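Local atomic coordinates of YghZ aldo-keto reductase (Escherichia coli, PDB entry 3N6Q), a protein that probably catalyses the NADPH-dependent reduction of carbonyl compounds, as an aldo-keto reductase built on a TIM barrel. Residues Q14-G19 with N316-S321; L55-F60 with E306-N311; S287-D292 with T296-G301. One frame throughout, in Å; residues are numbered along the deposited sequence.

Contact 1 of 3, residues Q14-G19 with N316-S321; sequences QYRYCG and NNLTFS
Gln14 and Arg16 belong to the N-terminal β-hairpin of the aldo-keto reductase barrel, formed by the antiparallel strands 15-17 and 24-31, and both meet Leu318 in the loop between helices 305-312 and 322-334. In this family such a hairpin lies across the N-terminal end of the barrel. The joint is a small surface contact, burying about 75 Å² in all, and no hydrogen bond crosses it. One methyl group, Leu318 CD1, does the touching. Coming from the direction opposite to the two hairpin side chains, it lies 3.8 Å from Gln14 NE2 and 4.1 Å from Arg16 NH2, where it sits at the guanidinium edge, near the plane. Gln14 reaches this point on an extended chain, with CG anti to the backbone N (chi1 -179°). Arg16 grips the amide oxygen with the NE side of its guanidinium, NE and NH2 both donating to Gln14 OE1. The guanidinium is anchored further by the backbone oxygens of Leu290, Asp292 and Val295. An alanine here removes the acceptor shared by both nitrogens, which would probably leave the guanidinium held by the backbone oxygens alone and Leu318 CD1 without its cover from the amide. The two bonds to Gln14 OE1 are similar in length, 2.8 Å from Arg16 NE and 2.9 Å from Arg16 NH2, but NH2 approaches in the carbonyl plane while NE is tilted 25° from it.

Contact 2 of 3, residues L55-F60 with E306-N311; sequences LGITHF and EQLEEN
Leu55 and Leu308 carry the apolar part of the contact, in which the turn after helix 42-54 packs on helix 305-312. A single methyl group, Leu55 CD1, comes against the base of the leucine opposite, 3.7 Å from Leu308 CB, and continues onto the helix backbone, 4.0 Å from Glu309 N. The two side chains cross at a slant, so the touch is between one branch end and the root of the other residue. Leu308 sends its own branches deeper: CD2 lies 4.3 Å from Ile57 CD1, and the side chain also packs on Ile48 and Ala52 of helix 42-54. Its CG stands anti to the carbonyl carbon (chi1 -65°), which carries CD2 toward Ile57.

No hydrogen bond spans the two segments, and the polar groups are served otherwise. Glu309 starts away from the turn and pairs through OE1 with Lys51 of helix 42-54, a salt bridge at the margin of the leucine packing. Along helix 305-312 a chain of side-chain bonds runs from Gln307 NE2 to Asn311 OD1 (3.0 Å) and from Asn311 ND2 to Glu310 OE1 (3.0 Å), the last met from above the carboxylate plane. Both ends of the buried Asn311 amide are thus engaged, which fixes its rotation.

The backbone contributes a Schellman motif ending helix 42-54, with Gly56 at positive phi; Gly56 O accepts from Tyr15 OH. Helix 42-54 follows the first barrel strand and helix 305-312 the last, so this is the side-by-side packing of first and last barrel helices that accompanies closure of a (β/α)8 barrel.

Contact 3 of 3, residues S287-D292 with T296-G301; sequences SWLLKD and TSVLIG
Leu289, which packs on Val298 across the contact, also puts its CG at the edge of the Trp288 indole, in the plane of the ring. One face of that indole carries Lys291 NZ, 3.4 Å above the plane and over its centre. The lysine folds back over the ring and donates from NZ to Trp288 O at 3.0 Å, tilted 34° from the carbonyl plane. Phe320 meets the same indole edge-to-face, and Leu325 and Ile328 of helix 322-334 pack against it too.

Toward the strand everything converges on one methyl group. Val298 CG1 points at the end of helix 281-289 because it stands anti to its carbonyl carbon (chi1 -62°), and it is caught by two successive leucines. Leu289 passes at a slant, with CB at 3.7 Å and CD1 at 3.9 Å from Val298 CG1. Leu290 comes tip to tip: its CG lies 4.0 Å and its CD2 4.1 Å from Val298 CG1. This second leucine is the first residue to leave helical geometry, yet its side chain still reaches the strand and also touches Ala27 of strand 24-31. Strand 297-300 is itself fixed in the barrel by backbone bonds from Val298 to Ala27 and Ser29.

The contact therefore joins the last barrel strand to the helix just before it through buried aliphatic carbon, with no hydrogen bond between the segments. Polar groups find their partners outside this aliphatic patch: the ammonium of Lys291, bound to a carbonyl and lying over an indole face, is probably stabilised by both the oxygen and the electron-rich ring.

In the fold
From the N terminus the chain first lays down the hairpin strand 15-17, and contact 1 closes the widest loop, bringing residues 14-19 to the 316-321 loop near the C terminus. Contact 2 is nested within it, setting the turn before strand 59-61 against helix 305-312. Contact 3 is a short helix-to-strand return nested inside both, and none of the loops cross. Arg16 joins contact 1 to contact 3, Tyr15 joins it to contact 2, and Ile300 of contact 3 packs on Gln307, Leu308 and Asn311 of contact 2. Together they tie the hairpin and both ends of the barrel sequence around its closing seam.

Contact 1 of 3, residues Q14-G19 with N316-S321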
ATOM      1  N   GLN B  14     -33.947  10.609 -11.193  1.00 18.69           N
ATOM      2  CA  GLN B  14     -33.307  11.690 -10.458  1.00 17.65           C
ATOM      3  C   GLN B  14     -32.096  11.116  -9.688  1.00 17.63           C
ATOM      4  O   GLN B  14     -32.225  10.100  -9.006  1.00 18.16           O
ATOM      5  CB  GLN B  14     -34.303  12.248  -9.435  1.00 16.53           C
ATOM      6  CG  GLN B  14     -33.723  13.431  -8.624  1.00 20.92           C
ATOM      7  CD  GLN B  14     -34.709  14.008  -7.608  1.00 29.23           C
ATOM      8  OE1 GLN B  14     -34.680  13.655  -6.438  1.00 23.77           O
ATOM      9  NE2 GLN B  14     -35.636  14.861  -8.078  1.00 27.84           N
ATOM     10  N   TYR B  15     -30.968  11.802  -9.787  1.00 16.15           N
ATOM     11  CA  TYR B  15     -29.751  11.462  -9.053  1.00 17.18           C
ATOM     12  C   TYR B  15     -29.467  12.555  -8.033  1.00 17.21           C
ATOM     13  O   TYR B  15     -29.661  13.754  -8.320  1.00 18.04           O
ATOM     14  CB  TYR B  15     -28.605  11.373 -10.038  1.00 15.12           C
ATOM     15  CG  TYR B  15     -28.886  10.220 -11.012  1.00 16.60           C
ATOM     16  CD1 TYR B  15     -28.567   8.881 -10.649  1.00 17.11           C
ATOM     17  CD2 TYR B  15     -29.495  10.456 -12.262  1.00 18.68           C
ATOM     18  CE1 TYR B  15     -28.951   7.796 -11.470  1.00 15.14           C
ATOM     19  CE2 TYR B  15     -29.825   9.380 -13.129  1.00 20.26           C
ATOM     20  CZ  TYR B  15     -29.537   8.058 -12.727  1.00 19.86           C
ATOM     21  OH  TYR B  15     -29.879   7.002 -13.546  1.00 18.86           O
ATOM     22  N   ARG B  16     -28.990  12.145  -6.864  1.00 14.10           N
ATOM     23  CA  ARG B  16     -28.647  13.080  -5.781  1.00 14.59           C
ATOM     24  C   ARG B  16     -27.226  12.863  -5.356  1.00 16.11           C
ATOM     25  O   ARG B  16     -26.830  11.683  -5.100  1.00 14.89           O
ATOM     26  CB  ARG B  16     -29.561  12.808  -4.584  1.00 13.10           C
ATOM     27  CG  ARG B  16     -31.051  13.059  -4.938  1.00 16.86           C
ATOM     28  CD  ARG B  16     -31.922  12.933  -3.663  1.00 16.47           C
ATOM     29  NE  ARG B  16     -33.281  13.366  -4.016  1.00 20.14           N
ATOM     30  CZ  ARG B  16     -34.169  13.870  -3.170  1.00 21.30           C
ATOM     31  NH1 ARG B  16     -33.907  13.929  -1.850  1.00 12.50           N
ATOM     32  NH2 ARG B  16     -35.347  14.290  -3.661  1.00 17.33           N
ATOM     33  N   TYR B  17     -26.458  13.963  -5.242  1.00 18.07           N
ATOM     34  CA  TYR B  17     -25.116  13.877  -4.658  1.00 16.63           C
ATOM     35  C   TYR B  17     -25.214  13.351  -3.266  1.00 18.71           C
ATOM     36  O   TYR B  17     -26.059  13.783  -2.478  1.00 17.39           O
ATOM     37  CB  TYR B  17     -24.380  15.243  -4.667  1.00 18.76           C
ATOM     38  CG  TYR B  17     -23.935  15.604  -6.046  1.00 16.77           C
ATOM     39  CD1 TYR B  17     -22.701  15.202  -6.506  1.00 18.11           C
ATOM     40  CD2 TYR B  17     -24.794  16.273  -6.935  1.00 19.70           C
ATOM     41  CE1 TYR B  17     -22.308  15.449  -7.853  1.00 21.50           C
ATOM     42  CE2 TYR B  17     -24.391  16.581  -8.254  1.00 23.15           C
ATOM     43  CZ  TYR B  17     -23.161  16.163  -8.694  1.00 22.09           C
ATOM     44  OH  TYR B  17     -22.761  16.441  -9.968  1.00 20.43           O
ATOM     45  N   CYS B  18     -24.305  12.433  -2.903  1.00 14.46           N
ATOM     46  CA  CYS B  18     -24.402  11.775  -1.597  1.00 14.76           C
ATOM     47  C   CYS B  18     -23.619  12.646  -0.581  1.00 16.41           C
ATOM     48  O   CYS B  18     -22.384  12.728  -0.664  1.00 19.03           O
ATOM     49  CB  CYS B  18     -23.710  10.367  -1.760  1.00 16.65           C
ATOM     50  SG  CYS B  18     -23.738   9.443  -0.234  1.00 18.73           S
ATOM     51  N   GLY B  19     -24.319  13.400   0.277  1.00 17.28           N
ATOM     52  CA  GLY B  19     -23.659  14.284   1.239  1.00 17.92           C
ATOM     53  C   GLY B  19     -22.832  15.341   0.514  1.00 20.57           C
ATOM     54  O   GLY B  19     -23.260  15.840  -0.533  1.00 23.40           O
ATOM     55  N   ASN B 316     -42.648  11.778  -9.471  1.00 18.66           N
ATOM     56  CA  ASN B 316     -43.566  12.728 -10.174  1.00 21.02           C
ATOM     57  C   ASN B 316     -44.256  13.695  -9.238  1.00 22.95           C
ATOM     58  O   ASN B 316     -44.924  14.643  -9.689  1.00 22.80           O
ATOM     59  CB  ASN B 316     -44.598  11.938 -10.969  1.00 22.39           C
ATOM     60  CG  ASN B 316     -43.945  11.228 -12.122  1.00 23.57           C
ATOM     61  OD1 ASN B 316     -42.942  11.715 -12.612  1.00 30.10           O
ATOM     62  ND2 ASN B 316     -44.461  10.084 -12.523  1.00 26.02           N
ATOM     63  N   ASN B 317     -44.176  13.425  -7.928  1.00 21.59           N
ATOM     64  CA  ASN B 317     -44.813  14.307  -6.972  1.00 20.43           C
ATOM     65  C   ASN B 317     -44.016  14.323  -5.678  1.00 21.48           C
ATOM     66  O   ASN B 317     -44.388  13.618  -4.730  1.00 20.69           O
ATOM     67  CB  ASN B 317     -46.263  13.844  -6.685  1.00 19.75           C
ATOM     68  CG  ASN B 317     -47.078  14.915  -5.953  1.00 23.78           C
ATOM     69  OD1 ASN B 317     -46.504  15.883  -5.442  1.00 21.44           O
ATOM     70  ND2 ASN B 317     -48.400  14.697  -5.822  1.00 22.94           N
ATOM     71  N   LEU B 318     -42.984  15.159  -5.608  1.00 19.99           N
ATOM     72  CA  LEU B 318     -42.164  15.236  -4.401  1.00 20.57           C
ATOM     73  C   LEU B 318     -42.615  16.395  -3.498  1.00 22.15           C
ATOM     74  O   LEU B 318     -41.963  16.693  -2.490  1.00 21.30           O
ATOM     75  CB  LEU B 318     -40.701  15.390  -4.791  1.00 20.11           C
ATOM     76  CG  LEU B 318     -40.169  14.151  -5.535  1.00 20.38           C
ATOM     77  CD1 LEU B 318     -38.710  14.410  -5.923  1.00 21.02           C
ATOM     78  CD2 LEU B 318     -40.289  12.821  -4.681  1.00 17.89           C
ATOM     79  N   THR B 319     -43.738  17.027  -3.835  1.00 20.00           N
ATOM     80  CA  THR B 319     -44.068  18.217  -3.007  1.00 22.49           C
ATOM     81  C   THR B 319     -45.199  17.940  -2.022  1.00 17.90           C
ATOM     82  O   THR B 319     -46.250  17.371  -2.390  1.00 20.13           O
ATOM     83  CB  THR B 319     -44.400  19.458  -3.888  1.00 22.76           C
ATOM     84  OG1 THR B 319     -45.516  19.144  -4.677  1.00 28.84           O
ATOM     85  CG2 THR B 319     -43.292  19.772  -4.866  1.00 25.68           C
ATOM     86  N   PHE B 320     -45.040  18.461  -0.804  1.00 19.58           N
ATOM     87  CA  PHE B 320     -46.084  18.397   0.205  1.00 19.22           C
ATOM     88  C   PHE B 320     -46.304  19.814   0.761  1.00 20.40           C
ATOM     89  O   PHE B 320     -45.353  20.471   1.093  1.00 21.69           O
ATOM     90  CB  PHE B 320     -45.608  17.523   1.384  1.00 18.86           C
ATOM     91  CG  PHE B 320     -45.501  16.032   1.036  1.00 16.92           C
ATOM     92  CD1 PHE B 320     -46.562  15.150   1.381  1.00 17.10           C
ATOM     93  CD2 PHE B 320     -44.398  15.545   0.302  1.00 18.48           C
ATOM     94  CE1 PHE B 320     -46.480  13.710   1.030  1.00 18.50           C
ATOM     95  CE2 PHE B 320     -44.358  14.174  -0.106  1.00 18.20           C
ATOM     96  CZ  PHE B 320     -45.371  13.282   0.283  1.00 17.85           C
ATOM     97  N   SER B 321     -47.554  20.194   0.968  1.00 19.61           N
ATOM     98  CA  SER B 321     -47.831  21.457   1.683  1.00 21.82           C
ATOM     99  C   SER B 321     -47.613  21.269   3.192  1.00 22.34           C
ATOM    100  O   SER B 321     -47.566  20.143   3.740  1.00 20.15           O
ATOM    101  CB  SER B 321     -49.247  21.912   1.406  1.00 19.78           C
ATOM    102  OG  SER B 321     -50.138  21.129   2.158  1.00 20.39           O
TER

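Contact 2 of 3, residues L55-F60 with E306-N311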
ATOM      1  N   LEU B  55     -34.336   1.334 -15.620  1.00 17.10           N
ATOM      2  CA  LEU B  55     -34.974   2.545 -15.000  1.00 18.51           C
ATOM      3  C   LEU B  55     -33.995   3.588 -14.479  1.00 18.91           C
ATOM      4  O   LEU B  55     -34.423   4.636 -13.970  1.00 20.08           O
ATOM      5  CB  LEU B  55     -35.958   2.161 -13.890  1.00 17.14           C
ATOM      6  CG  LEU B  55     -37.196   1.361 -14.248  1.00 19.60           C
ATOM      7  CD1 LEU B  55     -37.769   0.775 -12.981  1.00 19.39           C
ATOM      8  CD2 LEU B  55     -38.277   2.239 -15.038  1.00 26.52           C
ATOM      9  N   GLY B  56     -32.687   3.370 -14.680  1.00 14.84           N
ATOM     10  CA  GLY B  56     -31.670   4.294 -14.178  1.00 15.11           C
ATOM     11  C   GLY B  56     -31.220   3.994 -12.753  1.00 14.48           C
ATOM     12  O   GLY B  56     -30.478   4.761 -12.155  1.00 15.92           O
ATOM     13  N   ILE B  57     -31.734   2.939 -12.159  1.00 14.59           N
ATOM     14  CA  ILE B  57     -31.258   2.592 -10.804  1.00 16.27           C
ATOM     15  C   ILE B  57     -29.869   1.958 -10.940  1.00 16.51           C
ATOM     16  O   ILE B  57     -29.737   0.859 -11.463  1.00 16.82           O
ATOM     17  CB  ILE B  57     -32.221   1.674 -10.117  1.00 14.20           C
ATOM     18  CG1 ILE B  57     -33.587   2.388  -9.976  1.00 15.65           C
ATOM     19  CG2 ILE B  57     -31.655   1.239  -8.745  1.00 15.86           C
ATOM     20  CD1 ILE B  57     -34.586   1.520  -9.351  1.00 13.52           C
ATOM     21  N   THR B  58     -28.864   2.667 -10.470  1.00 16.65           N
ATOM     22  CA  THR B  58     -27.467   2.292 -10.679  1.00 14.56           C
ATOM     23  C   THR B  58     -26.863   1.775  -9.357  1.00 16.36           C
ATOM     24  O   THR B  58     -25.670   1.333  -9.346  1.00 18.65           O
ATOM     25  CB  THR B  58     -26.648   3.477 -11.094  1.00 15.54           C
ATOM     26  OG1 THR B  58     -26.908   4.535 -10.150  1.00 17.98           O
ATOM     27  CG2 THR B  58     -27.006   3.964 -12.520  1.00 16.31           C
ATOM     28  N   HIS B  59     -27.658   1.765  -8.280  1.00 12.59           N
ATOM     29  CA  HIS B  59     -27.101   1.391  -6.938  1.00 12.51           C
ATOM     30  C   HIS B  59     -27.863   0.168  -6.415  1.00 12.46           C
ATOM     31  O   HIS B  59     -29.124   0.121  -6.364  1.00 15.58           O
ATOM     32  CB  HIS B  59     -27.190   2.569  -5.893  1.00 12.96           C
ATOM     33  CG  HIS B  59     -26.711   2.193  -4.512  1.00 14.79           C
ATOM     34  ND1 HIS B  59     -25.630   1.338  -4.314  1.00 16.92           N
ATOM     35  CD2 HIS B  59     -27.160   2.533  -3.272  1.00 13.26           C
ATOM     36  CE1 HIS B  59     -25.458   1.148  -3.001  1.00 17.33           C
ATOM     37  NE2 HIS B  59     -26.343   1.896  -2.345  1.00 16.28           N
ATOM     38  N   PHE B  60     -27.064  -0.898  -6.209  1.00 11.87           N
ATOM     39  CA  PHE B  60     -27.486  -2.228  -5.800  1.00 13.57           C
ATOM     40  C   PHE B  60     -26.830  -2.440  -4.440  1.00 12.31           C
ATOM     41  O   PHE B  60     -25.600  -2.443  -4.306  1.00 15.21           O
ATOM     42  CB  PHE B  60     -26.987  -3.246  -6.835  1.00 12.80           C
ATOM     43  CG  PHE B  60     -27.657  -3.075  -8.165  1.00 17.54           C
ATOM     44  CD1 PHE B  60     -28.901  -3.592  -8.344  1.00 24.48           C
ATOM     45  CD2 PHE B  60     -27.242  -2.081  -9.022  1.00 27.57           C
ATOM     46  CE1 PHE B  60     -29.637  -3.319  -9.493  1.00 26.03           C
ATOM     47  CE2 PHE B  60     -27.989  -1.769 -10.170  1.00 26.31           C
ATOM     48  CZ  PHE B  60     -29.167  -2.423 -10.402  1.00 23.60           C
ATOM     49  N   GLU B 306     -42.451  -5.086 -11.823  1.00 26.54           N
ATOM     50  CA  GLU B 306     -43.541  -4.102 -11.851  1.00 27.87           C
ATOM     51  C   GLU B 306     -43.471  -3.159 -10.665  1.00 28.82           C
ATOM     52  O   GLU B 306     -43.897  -2.001 -10.757  1.00 27.42           O
ATOM     53  CB  GLU B 306     -44.908  -4.815 -11.787  1.00 28.86           C
ATOM     54  CG  GLU B 306     -45.312  -5.549 -13.059  1.00 33.60           C
ATOM     55  CD  GLU B 306     -44.488  -6.815 -13.341  1.00 44.81           C
ATOM     56  OE1 GLU B 306     -43.867  -7.401 -12.408  1.00 36.44           O
ATOM     57  OE2 GLU B 306     -44.426  -7.202 -14.540  1.00 51.48           O
ATOM     58  N   GLN B 307     -43.049  -3.695  -9.517  1.00 27.89           N
ATOM     59  CA  GLN B 307     -42.969  -2.888  -8.323  1.00 27.18           C
ATOM     60  C   GLN B 307     -42.032  -1.722  -8.545  1.00 25.71           C
ATOM     61  O   GLN B 307     -42.312  -0.613  -8.077  1.00 25.49           O
ATOM     62  CB  GLN B 307     -42.492  -3.675  -7.088  1.00 25.08           C
ATOM     63  CG  GLN B 307     -42.584  -2.762  -5.843  1.00 32.00           C
ATOM     64  CD  GLN B 307     -41.986  -3.344  -4.556  1.00 39.18           C
ATOM     65  OE1 GLN B 307     -41.893  -4.565  -4.401  1.00 40.98           O
ATOM     66  NE2 GLN B 307     -41.653  -2.454  -3.586  1.00 37.30           N
ATOM     67  N   LEU B 308     -40.921  -1.960  -9.261  1.00 23.69           N
ATOM     68  CA  LEU B 308     -39.956  -0.893  -9.515  1.00 23.84           C
ATOM     69  C   LEU B 308     -40.595   0.180 -10.393  1.00 23.52           C
ATOM     70  O   LEU B 308     -40.473   1.361 -10.104  1.00 22.21           O
ATOM     71  CB  LEU B 308     -38.685  -1.414 -10.186  1.00 23.15           C
ATOM     72  CG  LEU B 308     -37.883  -2.383  -9.299  1.00 24.50           C
ATOM     73  CD1 LEU B 308     -36.731  -2.969 -10.153  1.00 22.29           C
ATOM     74  CD2 LEU B 308     -37.340  -1.573  -8.080  1.00 26.98           C
ATOM     75  N   GLU B 309     -41.281  -0.245 -11.458  1.00 23.32           N
ATOM     76  CA  GLU B 309     -41.952   0.716 -12.334  1.00 25.99           C
ATOM     77  C   GLU B 309     -42.906   1.602 -11.496  1.00 24.46           C
ATOM     78  O   GLU B 309     -42.936   2.796 -11.653  1.00 27.45           O
ATOM     79  CB  GLU B 309     -42.684  -0.010 -13.473  1.00 26.88           C
ATOM     80  CG  GLU B 309     -41.750  -0.929 -14.284  1.00 31.67           C
ATOM     81  CD  GLU B 309     -42.434  -1.679 -15.466  1.00 42.89           C
ATOM     82  OE1 GLU B 309     -41.986  -1.475 -16.618  1.00 46.86           O
ATOM     83  OE2 GLU B 309     -43.390  -2.481 -15.259  1.00 47.24           O
ATOM     84  N   GLU B 310     -43.642   1.015 -10.566  1.00 23.78           N
ATOM     85  CA  GLU B 310     -44.628   1.761  -9.800  1.00 24.70           C
ATOM     86  C   GLU B 310     -43.913   2.691  -8.829  1.00 23.75           C
ATOM     87  O   GLU B 310     -44.244   3.886  -8.686  1.00 22.08           O
ATOM     88  CB  GLU B 310     -45.513   0.782  -9.036  1.00 26.71           C
ATOM     89  CG  GLU B 310     -46.838   1.355  -8.503  1.00 32.99           C
ATOM     90  CD  GLU B 310     -46.742   1.953  -7.074  1.00 36.29           C
ATOM     91  OE1 GLU B 310     -45.639   2.391  -6.647  1.00 38.89           O
ATOM     92  OE2 GLU B 310     -47.789   1.992  -6.382  1.00 33.39           O
ATOM     93  N   ASN B 311     -42.873   2.180  -8.186  1.00 20.22           N
ATOM     94  CA  ASN B 311     -42.206   3.013  -7.108  1.00 18.81           C
ATOM     95  C   ASN B 311     -41.469   4.268  -7.634  1.00 19.98           C
ATOM     96  O   ASN B 311     -41.475   5.355  -7.017  1.00 18.59           O
ATOM     97  CB  ASN B 311     -41.243   2.126  -6.321  1.00 18.63           C
ATOM     98  CG  ASN B 311     -41.944   1.199  -5.329  1.00 23.47           C
ATOM     99  OD1 ASN B 311     -41.295   0.305  -4.785  1.00 28.54           O
ATOM    100  ND2 ASN B 311     -43.261   1.321  -5.171  1.00 22.76           N
TER

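Contact 3 of 3, residues S287-D292 with T296-G301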
ATOM      1  N   SER B 287     -42.221   9.475  -1.626  1.00 14.03           N
ATOM      2  CA  SER B 287     -42.121  10.912  -1.933  1.00 16.44           C
ATOM      3  C   SER B 287     -41.837  11.685  -0.652  1.00 14.18           C
ATOM      4  O   SER B 287     -41.076  12.624  -0.638  1.00 16.11           O
ATOM      5  CB  SER B 287     -43.460  11.390  -2.539  1.00 10.92           C
ATOM      6  OG  SER B 287     -43.631  10.827  -3.843  1.00 17.81           O
ATOM      7  N   TRP B 288     -42.469  11.261   0.427  1.00 15.01           N
ATOM      8  CA  TRP B 288     -42.276  11.913   1.715  1.00 14.56           C
ATOM      9  C   TRP B 288     -40.844  11.903   2.191  1.00 16.22           C
ATOM     10  O   TRP B 288     -40.325  12.893   2.660  1.00 14.21           O
ATOM     11  CB  TRP B 288     -43.215  11.309   2.751  1.00 17.63           C
ATOM     12  CG  TRP B 288     -43.174  12.035   4.075  1.00 19.94           C
ATOM     13  CD1 TRP B 288     -44.054  13.024   4.529  1.00 21.49           C
ATOM     14  CD2 TRP B 288     -42.266  11.768   5.158  1.00 19.80           C
ATOM     15  NE1 TRP B 288     -43.682  13.406   5.835  1.00 22.10           N
ATOM     16  CE2 TRP B 288     -42.578  12.673   6.217  1.00 21.23           C
ATOM     17  CE3 TRP B 288     -41.184  10.882   5.319  1.00 19.56           C
ATOM     18  CZ2 TRP B 288     -41.888  12.657   7.435  1.00 23.99           C
ATOM     19  CZ3 TRP B 288     -40.474  10.897   6.511  1.00 25.70           C
ATOM     20  CH2 TRP B 288     -40.820  11.791   7.561  1.00 27.71           C
ATOM     21  N   LEU B 289     -40.169  10.759   2.047  1.00 15.57           N
ATOM     22  CA  LEU B 289     -38.743  10.727   2.366  1.00 15.71           C
ATOM     23  C   LEU B 289     -37.943  11.645   1.469  1.00 16.37           C
ATOM     24  O   LEU B 289     -36.987  12.278   1.923  1.00 16.51           O
ATOM     25  CB  LEU B 289     -38.236   9.250   2.254  1.00 15.23           C
ATOM     26  CG  LEU B 289     -38.737   8.369   3.413  1.00 15.27           C
ATOM     27  CD1 LEU B 289     -38.568   6.837   3.067  1.00 15.97           C
ATOM     28  CD2 LEU B 289     -37.878   8.688   4.698  1.00 18.82           C
ATOM     29  N   LEU B 290     -38.290  11.680   0.190  1.00 16.71           N
ATOM     30  CA  LEU B 290     -37.511  12.375  -0.837  1.00 15.97           C
ATOM     31  C   LEU B 290     -37.975  13.874  -1.031  1.00 19.31           C
ATOM     32  O   LEU B 290     -37.586  14.532  -2.013  1.00 20.41           O
ATOM     33  CB  LEU B 290     -37.725  11.696  -2.173  1.00 14.41           C
ATOM     34  CG  LEU B 290     -36.987  10.331  -2.269  1.00 13.10           C
ATOM     35  CD1 LEU B 290     -37.336   9.625  -3.552  1.00 13.68           C
ATOM     36  CD2 LEU B 290     -35.437  10.512  -2.092  1.00 15.02           C
ATOM     37  N   LYS B 291     -38.783  14.364  -0.096  1.00 19.87           N
ATOM     38  CA  LYS B 291     -39.467  15.671  -0.262  1.00 22.84           C
ATOM     39  C   LYS B 291     -38.505  16.833  -0.138  1.00 27.57           C
ATOM     40  O   LYS B 291     -38.832  17.986  -0.511  1.00 28.24           O
ATOM     41  CB  LYS B 291     -40.548  15.839   0.811  1.00 22.83           C
ATOM     42  CG  LYS B 291     -40.011  15.973   2.260  1.00 19.31           C
ATOM     43  CD  LYS B 291     -41.224  15.877   3.287  1.00 19.76           C
ATOM     44  CE  LYS B 291     -40.806  15.834   4.757  1.00 23.77           C
ATOM     45  NZ  LYS B 291     -39.998  14.577   5.101  1.00 25.08           N
ATOM     46  N   ASP B 292     -37.350  16.557   0.460  1.00 26.88           N
ATOM     47  CA  ASP B 292     -36.310  17.558   0.585  1.00 29.56           C
ATOM     48  C   ASP B 292     -34.932  16.868   0.483  1.00 29.65           C
ATOM     49  O   ASP B 292     -34.830  15.673   0.146  1.00 29.10           O
ATOM     50  CB  ASP B 292     -36.450  18.278   1.928  1.00 29.18           C
ATOM     51  CG  ASP B 292     -36.377  17.312   3.126  1.00 36.40           C
ATOM     52  OD1 ASP B 292     -35.658  16.248   3.070  1.00 28.75           O
ATOM     53  OD2 ASP B 292     -37.052  17.635   4.141  1.00 36.60           O
ATOM     54  N   THR B 296     -30.580  11.080   0.649  1.00 15.61           N
ATOM     55  CA  THR B 296     -29.954  10.879  -0.668  1.00 15.06           C
ATOM     56  C   THR B 296     -30.702   9.882  -1.562  1.00 15.69           C
ATOM     57  O   THR B 296     -30.801  10.064  -2.805  1.00 16.00           O
ATOM     58  CB  THR B 296     -28.483  10.325  -0.450  1.00 12.55           C
ATOM     59  OG1 THR B 296     -27.830  11.108   0.554  1.00 15.62           O
ATOM     60  CG2 THR B 296     -27.698  10.376  -1.728  1.00 17.16           C
ATOM     61  N   SER B 297     -31.252   8.833  -0.956  1.00 15.91           N
ATOM     62  CA  SER B 297     -31.876   7.743  -1.721  1.00 13.86           C
ATOM     63  C   SER B 297     -32.759   6.947  -0.783  1.00 12.91           C
ATOM     64  O   SER B 297     -32.584   6.999   0.472  1.00 16.09           O
ATOM     65  CB  SER B 297     -30.738   6.855  -2.350  1.00 13.46           C
ATOM     66  OG  SER B 297     -31.315   5.891  -3.242  1.00 16.88           O
ATOM     67  N   VAL B 298     -33.710   6.193  -1.353  1.00 13.86           N
ATOM     68  CA  VAL B 298     -34.524   5.279  -0.572  1.00 12.78           C
ATOM     69  C   VAL B 298     -34.291   3.889  -1.140  1.00 15.44           C
ATOM     70  O   VAL B 298     -34.178   3.707  -2.330  1.00 15.10           O
ATOM     71  CB  VAL B 298     -36.020   5.656  -0.630  1.00 13.74           C
ATOM     72  CG1 VAL B 298     -36.210   7.087  -0.017  1.00 13.58           C
ATOM     73  CG2 VAL B 298     -36.528   5.675  -2.079  1.00 15.10           C
ATOM     74  N   LEU B 299     -34.100   2.950  -0.247  1.00 15.53           N
ATOM     75  CA  LEU B 299     -33.813   1.559  -0.650  1.00 17.07           C
ATOM     76  C   LEU B 299     -35.048   0.749  -0.828  1.00 14.31           C
ATOM     77  O   LEU B 299     -35.746   0.414   0.121  1.00 17.87           O
ATOM     78  CB  LEU B 299     -32.959   0.887   0.419  1.00 17.84           C
ATOM     79  CG  LEU B 299     -31.489   1.039   0.178  1.00 22.36           C
ATOM     80  CD1 LEU B 299     -30.768   0.762   1.561  1.00 30.42           C
ATOM     81  CD2 LEU B 299     -31.035   0.056  -0.949  1.00 16.77           C
ATOM     82  N   ILE B 300     -35.330   0.387  -2.072  1.00 15.29           N
ATOM     83  CA  ILE B 300     -36.526  -0.343  -2.403  1.00 17.10           C
ATOM     84  C   ILE B 300     -36.166  -1.825  -2.516  1.00 21.99           C
ATOM     85  O   ILE B 300     -35.259  -2.177  -3.272  1.00 19.59           O
ATOM     86  CB  ILE B 300     -37.044   0.073  -3.794  1.00 19.86           C
ATOM     87  CG1 ILE B 300     -37.350   1.570  -3.769  1.00 25.96           C
ATOM     88  CG2 ILE B 300     -38.311  -0.755  -4.115  1.00 21.51           C
ATOM     89  CD1 ILE B 300     -38.221   1.858  -2.604  1.00 24.81           C
ATOM     90  N   GLY B 301     -36.923  -2.666  -1.828  1.00 21.57           N
ATOM     91  CA  GLY B 301     -36.648  -4.103  -1.857  1.00 28.35           C
ATOM     92  C   GLY B 301     -37.623  -4.875  -2.709  1.00 29.78           C
ATOM     93  O   GLY B 301     -38.444  -5.633  -2.172  1.00 33.36           O
TER